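Local coordinates for copper induced nitroreductase D (Lactococcus lactis, PDB 2WQF), which is a copper-induced, FMN-binding nitroreductase that takes part in the defence of the cell against oxidative stress, at the interface of chains A and B. Numbering follows the deposited sequence. Chains: chain A/B, Copper induced nitroreductase D.

Contact 1: the interface of chains A and B. Residues chain A 190-192, 194, 197; chain B 35, 42, 44.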
loop_
_atom_site.group_PDB
_atom_site.type_symbol
_atom_site.label_atom_id
_atom_site.label_comp_id
_atom_site.label_asym_id
_atom_site.label_seq_id
_atom_site.Cartn_x
_atom_site.Cartn_y
_atom_site.Cartn_z
ATOM N N THR A 190 -1.555 -11.397 16.540
ATOM C CA THR A 190 -1.363 -10.424 17.613
ATOM C C THR A 190 -1.129 -9.025 17.024
ATOM O O THR A 190 -0.907 -8.856 15.825
ATOM C CB THR A 190 -0.167 -10.799 18.491
ATOM O OG1 THR A 190 1.036 -10.780 17.712
ATOM C CG2 THR A 190 -0.360 -12.185 19.117
ATOM N N PHE A 191 -1.197 -8.032 17.890
ATOM C CA PHE A 191 -1.015 -6.619 17.541
ATOM C C PHE A 191 -0.069 -6.005 18.559
ATOM O O PHE A 191 -0.101 -6.353 19.757
ATOM C CB PHE A 191 -2.353 -5.889 17.577
ATOM C CG PHE A 191 -3.405 -6.499 16.696
ATOM C CD1 PHE A 191 -3.565 -6.074 15.389
ATOM C CD2 PHE A 191 -4.244 -7.477 17.183
ATOM C CE1 PHE A 191 -4.542 -6.624 14.581
ATOM C CE2 PHE A 191 -5.215 -8.066 16.405
ATOM C CZ PHE A 191 -5.373 -7.641 15.079
ATOM N N MET A 192 0.745 -5.063 18.104
ATOM C CA MET A 192 1.577 -4.250 18.985
ATOM C C MET A 192 0.722 -3.443 19.940
ATOM O O MET A 192 -0.459 -3.180 19.715
ATOM C CB MET A 192 2.326 -3.174 18.169
ATOM C CG MET A 192 3.481 -3.606 17.325
ATOM S SD MET A 192 4.104 -2.139 16.472
ATOM C CE MET A 192 4.823 -1.251 17.833
ATOM N N ASP A 194 -0.524 -0.110 21.120
ATOM C CA ASP A 194 -0.759 1.216 20.513
ATOM C C ASP A 194 0.311 2.245 20.940
ATOM O O ASP A 194 0.734 3.081 20.144
ATOM C CB ASP A 194 -2.110 1.810 20.946
ATOM C CG ASP A 194 -3.307 1.185 20.279
ATOM O OD1 ASP A 194 -3.165 0.411 19.304
ATOM O OD2 ASP A 194 -4.429 1.487 20.749
ATOM N N ARG A 197 3.412 2.627 18.701
ATOM C CA ARG A 197 3.375 3.023 17.290
ATOM C C ARG A 197 2.515 4.237 16.958
ATOM O O ARG A 197 2.574 4.679 15.837
ATOM C CB ARG A 197 2.987 1.848 16.383
ATOM C CG ARG A 197 1.620 1.243 16.630
ATOM C CD ARG A 197 1.275 0.301 15.475
ATOM N NE ARG A 197 0.168 -0.605 15.817
ATOM C CZ ARG A 197 -0.248 -1.619 15.067
ATOM N NH1 ARG A 197 0.268 -1.798 13.871
ATOM N NH2 ARG A 197 -1.232 -2.418 15.481
ATOM N N ARG B 35 -4.039 -0.639 12.377
ATOM C CA ARG B 35 -4.063 -1.914 13.116
ATOM C C ARG B 35 -4.418 -3.086 12.203
ATOM O O ARG B 35 -3.802 -4.164 12.259
ATOM C CB ARG B 35 -5.102 -1.815 14.243
ATOM C CG ARG B 35 -5.233 -3.047 15.095
ATOM C CD ARG B 35 -6.346 -2.902 16.111
ATOM N NE ARG B 35 -6.264 -3.924 17.158
ATOM C CZ ARG B 35 -5.458 -3.856 18.228
ATOM N NH1 ARG B 35 -4.696 -2.797 18.435
ATOM N NH2 ARG B 35 -5.430 -4.842 19.089
ATOM N N ASN B 42 3.849 -9.999 9.816
ATOM C CA ASN B 42 3.182 -9.261 10.895
ATOM C C ASN B 42 4.152 -8.363 11.635
ATOM O O ASN B 42 4.011 -8.158 12.839
ATOM C CB ASN B 42 2.448 -10.209 11.871
ATOM C CG ASN B 42 1.410 -9.489 12.688
ATOM O OD1 ASN B 42 0.767 -8.545 12.203
ATOM N ND2 ASN B 42 1.226 -9.923 13.935
ATOM N N GLN B 44 4.565 -5.126 11.437
ATOM C CA GLN B 44 3.965 -3.889 11.940
ATOM C C GLN B 44 4.987 -2.766 12.109
ATOM O O GLN B 44 5.101 -2.159 13.176
ATOM C CB GLN B 44 3.257 -4.170 13.269
ATOM C CG GLN B 44 2.151 -5.181 13.148
ATOM C CD GLN B 44 1.778 -5.739 14.494
ATOM O OE1 GLN B 44 2.192 -6.870 14.877
ATOM N NE2 GLN B 44 1.043 -4.961 15.239
HETATM O O HOH W 1 -1.325 -4.224 13.334
HETATM O O HOH W 2 -1.044 -7.093 13.515
HETATM O O HOH W 3 -4.957 0.027 17.295
#
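B:Arg35, with CG anti to the backbone N (chi1 -180°) and its chain extended to NE, runs out from the end of helix 23-35 and then turns its guanidinium at chi4 flat against the ring of A:Phe191. The two planes lie 20° apart, and NE of B:Arg35 sits over the ring centre, 3.9 Å from the centroid, a cation-pi stack. The backbone carbonyl O of the same arginine lies in plane at the ring's edge, and its CG packs on CD1. Its NH1 turns toward the carboxylate of A:Asp194 in a long salt bridge, 3.7 Å to OD1, with a water bridging the same two atoms. B:Asn42 gives the amide N-H of ND2 to the carbonyl O of A:Thr190 (3.0 Å), an almost straight bond (172° at H) that arrives from above the carbonyl plane. NE2 of B:Gln44 lies 2.9 Å from backbone N of A:Met192 and 3.4 Å from NH2 of A:Arg197, both donors; the amide is probably turned over in the model, OE1 then accepting from A:Met192 N and facing the arginine. The guanidinium of A:Arg197 holds a water at its edge with NH1 and NH2; this water also meets O of B:Arg35 and a second water shared by A:Thr190 O and B:Asn42 OD1. The patch fastens the C-terminal segment of one subunit across the end of helix 23-35 and the stretch around 3-10 helix 40-42 of the other, helping hold the dimer typical of nitroreductases.

Contact 2: the interface of chains A and B. Residues chain A 124, 127-128, 130-132; chain B 124, 127-128, 130-132.
Helix 121-143 of each chain packs against its two-fold mate, and A:Glu127 and B:Gln128 cross obliquely at the core of the pairing, their carboxylate and amide planes 53° apart. The glutamine chain is extended beyond CG, which carries its amide across to the other helix; A:Glu127 starts with CG anti to the backbone N (chi1 -155°) and bends at chi2 (66°) to bring its carboxylate round. NE2 of B:Gln128 donates to OE2 of A:Glu127 at 2.8 Å. The acceptor lies in the plane of the amide, whereas the N-H comes to the carboxylate from above its plane. The symmetry mate, from A:Gln128 to B:Glu127, has the same geometry, so two such bonds flank the axis. Each Val124 crosses the opposite Glu127 at about a right angle, its CG1 branch, anti to the backbone N, set against the carboxylate carbon: A:Val124 CG1 is 3.7 Å from B:Glu127 CD. Alongside the polar pair, the aliphatic stems meet at A:Gln128 CG and B:Glu127 CG, 3.9 Å apart. Further along the helices, the bare backbone of Gly131 permits close approach: CB of A:Gln128 packs on CA of B:Gly131, and CG1 of A:Ile132 lies 3.4 Å from the carbonyl O of B:Gly131.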
loop_
_atom_site.group_PDB
_atom_site.type_symbol
_atom_site.label_atom_id
_atom_site.label_comp_id
_atom_site.label_asym_id
_atom_site.label_seq_id
_atom_site.Cartn_x
_atom_site.Cartn_y
_atom_site.Cartn_z
ATOM N N VAL A 124 10.411 4.554 -5.285
ATOM C CA VAL A 124 9.825 4.402 -3.953
ATOM C C VAL A 124 8.301 4.427 -4.021
ATOM O O VAL A 124 7.619 3.562 -3.470
ATOM C CB VAL A 124 10.332 5.526 -3.008
ATOM C CG1 VAL A 124 9.522 5.585 -1.705
ATOM C CG2 VAL A 124 11.822 5.303 -2.677
ATOM N N GLU A 127 6.891 1.293 -5.553
ATOM C CA GLU A 127 6.883 0.188 -4.589
ATOM C C GLU A 127 5.696 0.323 -3.622
ATOM O O GLU A 127 4.945 -0.636 -3.371
ATOM C CB GLU A 127 8.216 0.150 -3.832
ATOM C CG GLU A 127 8.579 -1.192 -3.287
ATOM C CD GLU A 127 8.845 -2.206 -4.387
ATOM O OE1 GLU A 127 9.953 -2.315 -4.912
ATOM O OE2 GLU A 127 7.912 -2.928 -4.696
ATOM N N GLN A 128 5.491 1.540 -3.120
ATOM C CA GLN A 128 4.343 1.828 -2.271
ATOM C C GLN A 128 3.048 1.517 -3.027
ATOM O O GLN A 128 2.116 0.915 -2.465
ATOM C CB GLN A 128 4.391 3.283 -1.780
ATOM C CG GLN A 128 5.560 3.529 -0.834
ATOM C CD GLN A 128 5.722 4.969 -0.428
ATOM O OE1 GLN A 128 5.014 5.854 -0.912
ATOM N NE2 GLN A 128 6.674 5.218 0.457
ATOM N N SER A 130 2.581 -0.635 -5.377
ATOM C CA SER A 130 2.395 -2.069 -5.479
ATOM C C SER A 130 1.735 -2.620 -4.215
ATOM O O SER A 130 0.784 -3.425 -4.279
ATOM C CB SER A 130 3.719 -2.791 -5.736
ATOM O OG SER A 130 3.456 -4.145 -6.037
ATOM N N GLY A 131 2.185 -2.141 -3.060
ATOM C CA GLY A 131 1.560 -2.544 -1.804
ATOM C C GLY A 131 0.094 -2.122 -1.768
ATOM O O GLY A 131 -0.779 -2.910 -1.404
ATOM N N ILE A 132 -0.156 -0.884 -2.187
ATOM C CA ILE A 132 -1.493 -0.306 -2.188
ATOM C C ILE A 132 -2.458 -1.156 -3.022
ATOM O O ILE A 132 -3.522 -1.567 -2.538
ATOM C CB ILE A 132 -1.432 1.135 -2.721
ATOM C CG1 ILE A 132 -0.775 2.057 -1.673
ATOM C CG2 ILE A 132 -2.804 1.672 -3.102
ATOM C CD1 ILE A 132 -0.342 3.405 -2.247
ATOM N N VAL B 124 11.983 -3.490 1.131
ATOM C CA VAL B 124 10.948 -3.416 0.099
ATOM C C VAL B 124 9.558 -3.579 0.708
ATOM O O VAL B 124 8.648 -2.789 0.452
ATOM C CB VAL B 124 11.184 -4.504 -0.983
ATOM C CG1 VAL B 124 9.971 -4.659 -1.911
ATOM C CG2 VAL B 124 12.430 -4.151 -1.822
ATOM N N GLU B 127 8.509 -0.561 2.696
ATOM C CA GLU B 127 8.056 0.522 1.818
ATOM C C GLU B 127 6.619 0.262 1.337
ATOM O O GLU B 127 5.744 1.144 1.388
ATOM C CB GLU B 127 9.020 0.668 0.635
ATOM C CG GLU B 127 9.040 2.028 0.019
ATOM C CD GLU B 127 9.587 3.082 0.967
ATOM O OE1 GLU B 127 10.795 3.301 1.064
ATOM O OE2 GLU B 127 8.764 3.720 1.603
ATOM N N GLN B 128 6.361 -0.977 0.922
ATOM C CA GLN B 128 5.016 -1.383 0.535
ATOM C C GLN B 128 4.054 -1.179 1.709
ATOM O O GLN B 128 2.933 -0.675 1.529
ATOM C CB GLN B 128 5.019 -2.836 0.034
ATOM C CG GLN B 128 5.789 -2.990 -1.271
ATOM C CD GLN B 128 5.926 -4.415 -1.733
ATOM O OE1 GLN B 128 5.522 -5.354 -1.042
ATOM N NE2 GLN B 128 6.517 -4.591 -2.904
ATOM N N SER B 130 4.264 0.961 4.107
ATOM C CA SER B 130 3.996 2.373 4.294
ATOM C C SER B 130 2.881 2.839 3.359
ATOM O O SER B 130 1.946 3.554 3.773
ATOM C CB SER B 130 5.253 3.217 4.072
ATOM O OG SER B 130 4.992 4.546 4.470
ATOM N N GLY B 131 2.929 2.384 2.111
ATOM C CA GLY B 131 1.862 2.707 1.169
ATOM C C GLY B 131 0.526 2.151 1.653
ATOM O O GLY B 131 -0.488 2.850 1.639
ATOM N N ILE B 132 0.557 0.903 2.113
ATOM C CA ILE B 132 -0.633 0.205 2.582
ATOM C C ILE B 132 -1.308 0.978 3.721
ATOM O O ILE B 132 -2.508 1.281 3.657
ATOM C CB ILE B 132 -0.253 -1.215 3.034
ATOM C CG1 ILE B 132 0.067 -2.090 1.805
ATOM C CG2 ILE B 132 -1.342 -1.869 3.871
ATOM C CD1 ILE B 132 0.799 -3.383 2.162
#

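Contact 3: the interface of chains A and B. Residues chain A 49-52, 54-55, 165; chain B 199-202.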
loop_
_atom_site.group_PDB
_atom_site.type_symbol
_atom_site.label_atom_id
_atom_site.label_comp_id
_atom_site.label_asym_id
_atom_site.label_seq_id
_atom_site.Cartn_x
_atom_site.Cartn_y
_atom_site.Cartn_z
ATOM N N LEU A 49 -1.394 -9.713 -14.079
ATOM C CA LEU A 49 -1.692 -10.929 -14.802
ATOM C C LEU A 49 -2.545 -11.806 -13.885
ATOM O O LEU A 49 -2.108 -12.188 -12.799
ATOM C CB LEU A 49 -0.397 -11.643 -15.177
ATOM C CG LEU A 49 -0.553 -13.009 -15.834
ATOM C CD1 LEU A 49 -1.285 -12.896 -17.170
ATOM C CD2 LEU A 49 0.834 -13.635 -16.007
ATOM N N ILE A 50 -3.777 -12.083 -14.311
ATOM C CA ILE A 50 -4.746 -12.833 -13.517
ATOM C C ILE A 50 -4.910 -14.211 -14.134
ATOM O O ILE A 50 -5.368 -14.322 -15.269
ATOM C CB ILE A 50 -6.101 -12.123 -13.472
ATOM C CG1 ILE A 50 -5.949 -10.714 -12.888
ATOM C CG2 ILE A 50 -7.134 -12.928 -12.693
ATOM C CD1 ILE A 50 -7.155 -9.784 -13.160
ATOM N N LEU A 51 -4.494 -15.239 -13.400
ATOM C CA LEU A 51 -4.507 -16.605 -13.898
ATOM C C LEU A 51 -5.531 -17.454 -13.158
ATOM O O LEU A 51 -5.560 -17.466 -11.922
ATOM C CB LEU A 51 -3.127 -17.243 -13.686
ATOM C CG LEU A 51 -1.942 -16.491 -14.304
ATOM C CD1 LEU A 51 -0.692 -17.286 -14.022
ATOM C CD2 LEU A 51 -2.123 -16.231 -15.802
ATOM N N THR A 52 -6.329 -18.197 -13.915
ATOM C CA THR A 52 -7.265 -19.164 -13.360
ATOM C C THR A 52 -7.187 -20.440 -14.195
ATOM O O THR A 52 -6.491 -20.489 -15.210
ATOM C CB THR A 52 -8.714 -18.631 -13.296
ATOM O OG1 THR A 52 -9.234 -18.450 -14.612
ATOM C CG2 THR A 52 -8.773 -17.319 -12.520
ATOM N N ASP A 54 -6.509 -23.649 -16.195
ATOM C CA ASP A 54 -5.289 -24.275 -16.699
ATOM C C ASP A 54 -4.056 -23.414 -16.466
ATOM O O ASP A 54 -2.986 -23.934 -16.214
ATOM C CB ASP A 54 -5.393 -24.560 -18.198
ATOM C CG ASP A 54 -6.304 -25.718 -18.523
ATOM O OD1 ASP A 54 -6.919 -26.288 -17.609
ATOM O OD2 ASP A 54 -6.400 -26.054 -19.716
ATOM N N ALA A 55 -4.208 -22.088 -16.548
ATOM C CA ALA A 55 -3.080 -21.187 -16.353
ATOM C C ALA A 55 -2.616 -21.216 -14.897
ATOM O O ALA A 55 -1.419 -21.132 -14.607
ATOM C CB ALA A 55 -3.455 -19.757 -16.788
ATOM N N TRP A 165 3.387 -15.907 -20.822
ATOM C CA TRP A 165 2.229 -15.036 -21.058
ATOM C C TRP A 165 2.583 -13.782 -21.848
ATOM O O TRP A 165 1.782 -12.854 -21.926
ATOM C CB TRP A 165 1.514 -14.712 -19.726
ATOM C CG TRP A 165 0.806 -15.949 -19.208
ATOM C CD1 TRP A 165 -0.366 -16.454 -19.669
ATOM C CD2 TRP A 165 1.260 -16.868 -18.191
ATOM N NE1 TRP A 165 -0.678 -17.619 -19.026
ATOM C CE2 TRP A 165 0.299 -17.897 -18.106
ATOM C CE3 TRP A 165 2.367 -16.912 -17.343
ATOM C CZ2 TRP A 165 0.412 -18.961 -17.216
ATOM C CZ3 TRP A 165 2.479 -17.979 -16.450
ATOM C CH2 TRP A 165 1.503 -18.987 -16.397
ATOM N N ILE B 199 -4.276 -8.336 -17.800
ATOM C CA ILE B 199 -4.300 -9.465 -18.701
ATOM C C ILE B 199 -4.891 -10.627 -17.901
ATOM O O ILE B 199 -4.443 -10.920 -16.773
ATOM C CB ILE B 199 -2.894 -9.876 -19.122
ATOM C CG1 ILE B 199 -2.218 -8.761 -19.923
ATOM C CG2 ILE B 199 -2.942 -11.163 -19.962
ATOM C CD1 ILE B 199 -0.758 -9.049 -20.214
ATOM N N VAL B 200 -5.917 -11.249 -18.461
ATOM C CA VAL B 200 -6.597 -12.384 -17.860
ATOM C C VAL B 200 -6.355 -13.597 -18.731
ATOM O O VAL B 200 -6.565 -13.555 -19.940
ATOM C CB VAL B 200 -8.111 -12.124 -17.736
ATOM C CG1 VAL B 200 -8.818 -13.339 -17.121
ATOM C CG2 VAL B 200 -8.352 -10.895 -16.895
ATOM N N ALA B 201 -5.890 -14.674 -18.105
ATOM C CA ALA B 201 -5.616 -15.924 -18.814
ATOM C C ALA B 201 -6.208 -17.105 -18.051
ATOM O O ALA B 201 -6.194 -17.132 -16.814
ATOM C CB ALA B 201 -4.120 -16.107 -18.986
ATOM N N LYS B 202 -6.677 -18.102 -18.801
ATOM C CA LYS B 202 -7.365 -19.262 -18.231
ATOM C C LYS B 202 -6.595 -20.556 -18.497
ATOM O O LYS B 202 -6.048 -20.762 -19.588
ATOM C CB LYS B 202 -8.803 -19.357 -18.766
HETATM O O HOH W 4 -8.619 -16.073 -15.696
#
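Strand 198-201 of chain B lies parallel to strand 46-52 of chain A, joined to it by a ladder of nearly linear backbone hydrogen bonds. In this nitroreductase-family dimer the C-terminal tail of one subunit thus extends a beta-sheet of the other. A:Ile50 serves as both donor and acceptor: its N gives to O of B:Ile199 at 2.8 Å, and its O receives N of B:Ala201 at 2.9 Å. The next rung, from A:Thr52 N to B:Ala201 O, is longer at 3.1 Å; all these rungs run nearly along their C=O axes. OG1 of A:Thr52, set between the backbone N and the carbonyl carbon (chi1 67°), reaches a water that also meets O of B:Ala201. On one side of the ladder, CD1 of A:Leu49 crosses obliquely to CG2 of B:Ile199 at 3.7 Å. On the same side, CB of B:Ala201 packs against both CD2 of A:Leu51 and the CD1 and NE1 atoms of A:Trp165, 3.8 Å from NE1, coming obliquely from the indole face that A:Leu51 CD2 covers. On the opposite side, A:Ile50 and B:Val200 lie side by side and point the same way, CD1 to CG2 at 4.1 Å. Beyond the strand, CB of A:Ala55 packs on the backbone of B:Lys202, 3.7 Å from its C; that lysine's side chain is modelled only to CB.

Contact 4: the interface of chains A and B. Residues chain A 34, 46-48, 171; chain B 192, 196-199.
Backbone hydrogen bonds form the spine of this patch, where A:Leu48 of strand 46-52 pairs in parallel with B:Phe198: its N donates to O of B:Arg197 (2.8 Å), and its O accepts N of B:Ile199 (3.0 Å) within the carbonyl plane. Polar side-chain contacts gather beside the strand start. A:Arg47 bends at chi2 (-74°) and folds back so that NH1 donates to O of its neighbour A:Gly46, from well above that carbonyl plane. The same carbonyl holds a water that NH1 of B:Arg197 binds at 2.8 Å, in the plane of its guanidinium; this arginine leaves the backbone in the crowded position (chi1 61°) and then runs extended. Packing on the A:Arg47 guanidinium comes from B:Met192, which crosses at about a right angle with methyl CE over one face, toward the rim, and SD 3.5 Å from NH1. Apolar packing lines both sides of the strand pair. A:Val34 and B:Phe198 meet tip to tip, CB of the valine lying in plane at the ring edge, 3.8 Å from CE1. A:Leu48 runs beside B:Phe198, while CG of its own-chain neighbour B:Arg197 lies over one face of that ring, toward the rim. Across the strand, CD1 of B:Ile199 reaches CH2 of A:Trp171 at 3.6 Å, the indole being backed on one face by CB of A:Arg47. The patch seats the beginning of the C-terminal strand that crosses to the partner subunit and so supports dimer assembly.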
loop_
_atom_site.group_PDB
_atom_site.type_symbol
_atom_site.label_atom_id
_atom_site.label_comp_id
_atom_site.label_asym_id
_atom_site.label_seq_id
_atom_site.Cartn_x
_atom_site.Cartn_y
_atom_site.Cartn_z
ATOM N N VAL A 34 -8.010 -2.064 -8.250
ATOM C CA VAL A 34 -6.811 -1.432 -8.802
ATOM C C VAL A 34 -7.135 -0.035 -9.370
ATOM O O VAL A 34 -6.430 0.951 -9.107
ATOM C CB VAL A 34 -6.195 -2.307 -9.898
ATOM C CG1 VAL A 34 -5.039 -1.578 -10.556
ATOM C CG2 VAL A 34 -5.760 -3.632 -9.296
ATOM N N GLY A 46 0.864 0.055 -11.806
ATOM C CA GLY A 46 0.561 -1.342 -11.533
ATOM C C GLY A 46 0.079 -2.071 -12.780
ATOM O O GLY A 46 -0.677 -1.512 -13.589
ATOM N N ARG A 47 0.511 -3.318 -12.930
ATOM C CA ARG A 47 0.076 -4.179 -14.026
ATOM C C ARG A 47 -0.280 -5.527 -13.415
ATOM O O ARG A 47 0.411 -5.982 -12.508
ATOM C CB ARG A 47 1.198 -4.394 -15.043
ATOM C CG ARG A 47 1.810 -3.099 -15.617
ATOM C CD ARG A 47 0.867 -2.416 -16.630
ATOM N NE ARG A 47 1.407 -1.158 -17.139
ATOM C CZ ARG A 47 1.123 0.053 -16.656
ATOM N NH1 ARG A 47 0.280 0.211 -15.643
ATOM N NH2 ARG A 47 1.695 1.124 -17.202
ATOM N N LEU A 48 -1.338 -6.176 -13.900
ATOM C CA LEU A 48 -1.765 -7.457 -13.353
ATOM C C LEU A 48 -1.858 -8.523 -14.434
ATOM O O LEU A 48 -2.354 -8.267 -15.542
ATOM C CB LEU A 48 -3.140 -7.365 -12.710
ATOM C CG LEU A 48 -3.227 -6.798 -11.300
ATOM C CD1 LEU A 48 -2.774 -5.362 -11.211
ATOM C CD2 LEU A 48 -4.675 -6.927 -10.822
ATOM N N TRP A 171 7.567 -4.929 -17.310
ATOM C CA TRP A 171 6.787 -5.363 -16.158
ATOM C C TRP A 171 7.657 -6.079 -15.116
ATOM O O TRP A 171 8.164 -7.169 -15.360
ATOM C CB TRP A 171 5.647 -6.286 -16.575
ATOM C CG TRP A 171 4.514 -5.629 -17.328
ATOM C CD1 TRP A 171 4.559 -4.475 -18.070
ATOM C CD2 TRP A 171 3.176 -6.129 -17.451
ATOM N NE1 TRP A 171 3.322 -4.227 -18.633
ATOM C CE2 TRP A 171 2.461 -5.227 -18.265
ATOM C CE3 TRP A 171 2.505 -7.235 -16.922
ATOM C CZ2 TRP A 171 1.123 -5.408 -18.564
ATOM C CZ3 TRP A 171 1.176 -7.419 -17.234
ATOM C CH2 TRP A 171 0.496 -6.508 -18.045
ATOM N N MET B 192 -6.250 4.801 -17.083
ATOM C CA MET B 192 -5.719 4.053 -18.217
ATOM C C MET B 192 -6.781 3.155 -18.816
ATOM O O MET B 192 -7.774 2.789 -18.187
ATOM C CB MET B 192 -4.632 3.065 -17.742
ATOM C CG MET B 192 -3.296 3.615 -17.359
ATOM S SD MET B 192 -2.278 2.226 -16.811
ATOM C CE MET B 192 -2.015 1.384 -18.354
ATOM N N ASP B 196 -4.397 -2.098 -21.245
ATOM C CA ASP B 196 -2.971 -1.833 -21.057
ATOM C C ASP B 196 -2.421 -2.234 -19.666
ATOM O O ASP B 196 -1.205 -2.245 -19.465
ATOM C CB ASP B 196 -2.667 -0.353 -21.328
ATOM C CG ASP B 196 -2.932 0.054 -22.775
ATOM O OD1 ASP B 196 -2.797 -0.793 -23.701
ATOM O OD2 ASP B 196 -3.276 1.245 -22.980
ATOM N N ARG B 197 -3.281 -2.621 -18.725
ATOM C CA ARG B 197 -2.775 -2.995 -17.402
ATOM C C ARG B 197 -3.343 -4.276 -16.805
ATOM O O ARG B 197 -2.848 -4.692 -15.787
ATOM C CB ARG B 197 -2.919 -1.845 -16.396
ATOM C CG ARG B 197 -4.332 -1.372 -16.127
ATOM C CD ARG B 197 -4.326 -0.446 -14.909
ATOM N NE ARG B 197 -5.561 0.349 -14.817
ATOM C CZ ARG B 197 -5.771 1.333 -13.950
ATOM N NH1 ARG B 197 -4.880 1.579 -13.015
ATOM N NH2 ARG B 197 -6.907 2.031 -13.971
ATOM N N PHE B 198 -4.335 -4.890 -17.445
ATOM C CA PHE B 198 -4.900 -6.154 -16.983
ATOM C C PHE B 198 -4.895 -7.189 -18.080
ATOM O O PHE B 198 -5.428 -6.971 -19.160
ATOM C CB PHE B 198 -6.353 -5.991 -16.518
ATOM C CG PHE B 198 -6.571 -4.906 -15.480
ATOM C CD1 PHE B 198 -6.057 -5.013 -14.224
ATOM C CD2 PHE B 198 -7.346 -3.801 -15.774
ATOM C CE1 PHE B 198 -6.282 -4.037 -13.289
ATOM C CE2 PHE B 198 -7.579 -2.826 -14.833
ATOM C CZ PHE B 198 -7.050 -2.948 -13.594
ATOM N N ILE B 199 -4.276 -8.336 -17.800
ATOM C CA ILE B 199 -4.300 -9.465 -18.701
ATOM C C ILE B 199 -4.891 -10.627 -17.901
ATOM O O ILE B 199 -4.443 -10.920 -16.773
ATOM C CB ILE B 199 -2.894 -9.876 -19.122
ATOM C CG1 ILE B 199 -2.218 -8.761 -19.923
ATOM C CG2 ILE B 199 -2.942 -11.163 -19.962
ATOM C CD1 ILE B 199 -0.758 -9.049 -20.214
HETATM O O HOH W 5 -2.506 0.166 -12.392
#

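Contacts 3 and 4 are neighbours, their C-alpha centres about 13 Å apart; they share B:Ile199 and follow the same pair of strands, 46-52 of chain A and 198-201 of chain B. Contact 1, about 32 Å from contact 4, belongs to the other arm, where chain A's tail crosses chain B. Arg197 and Met192 serve in both, from chain A in contact 1 and from chain B in contact 4. Contact 2 lies between the arms on the two-fold axis, about 18 Å from contact 1 and 17 Å from contact 4. The dimer thus joins a central helix pair to reciprocally exchanged C-terminal tails.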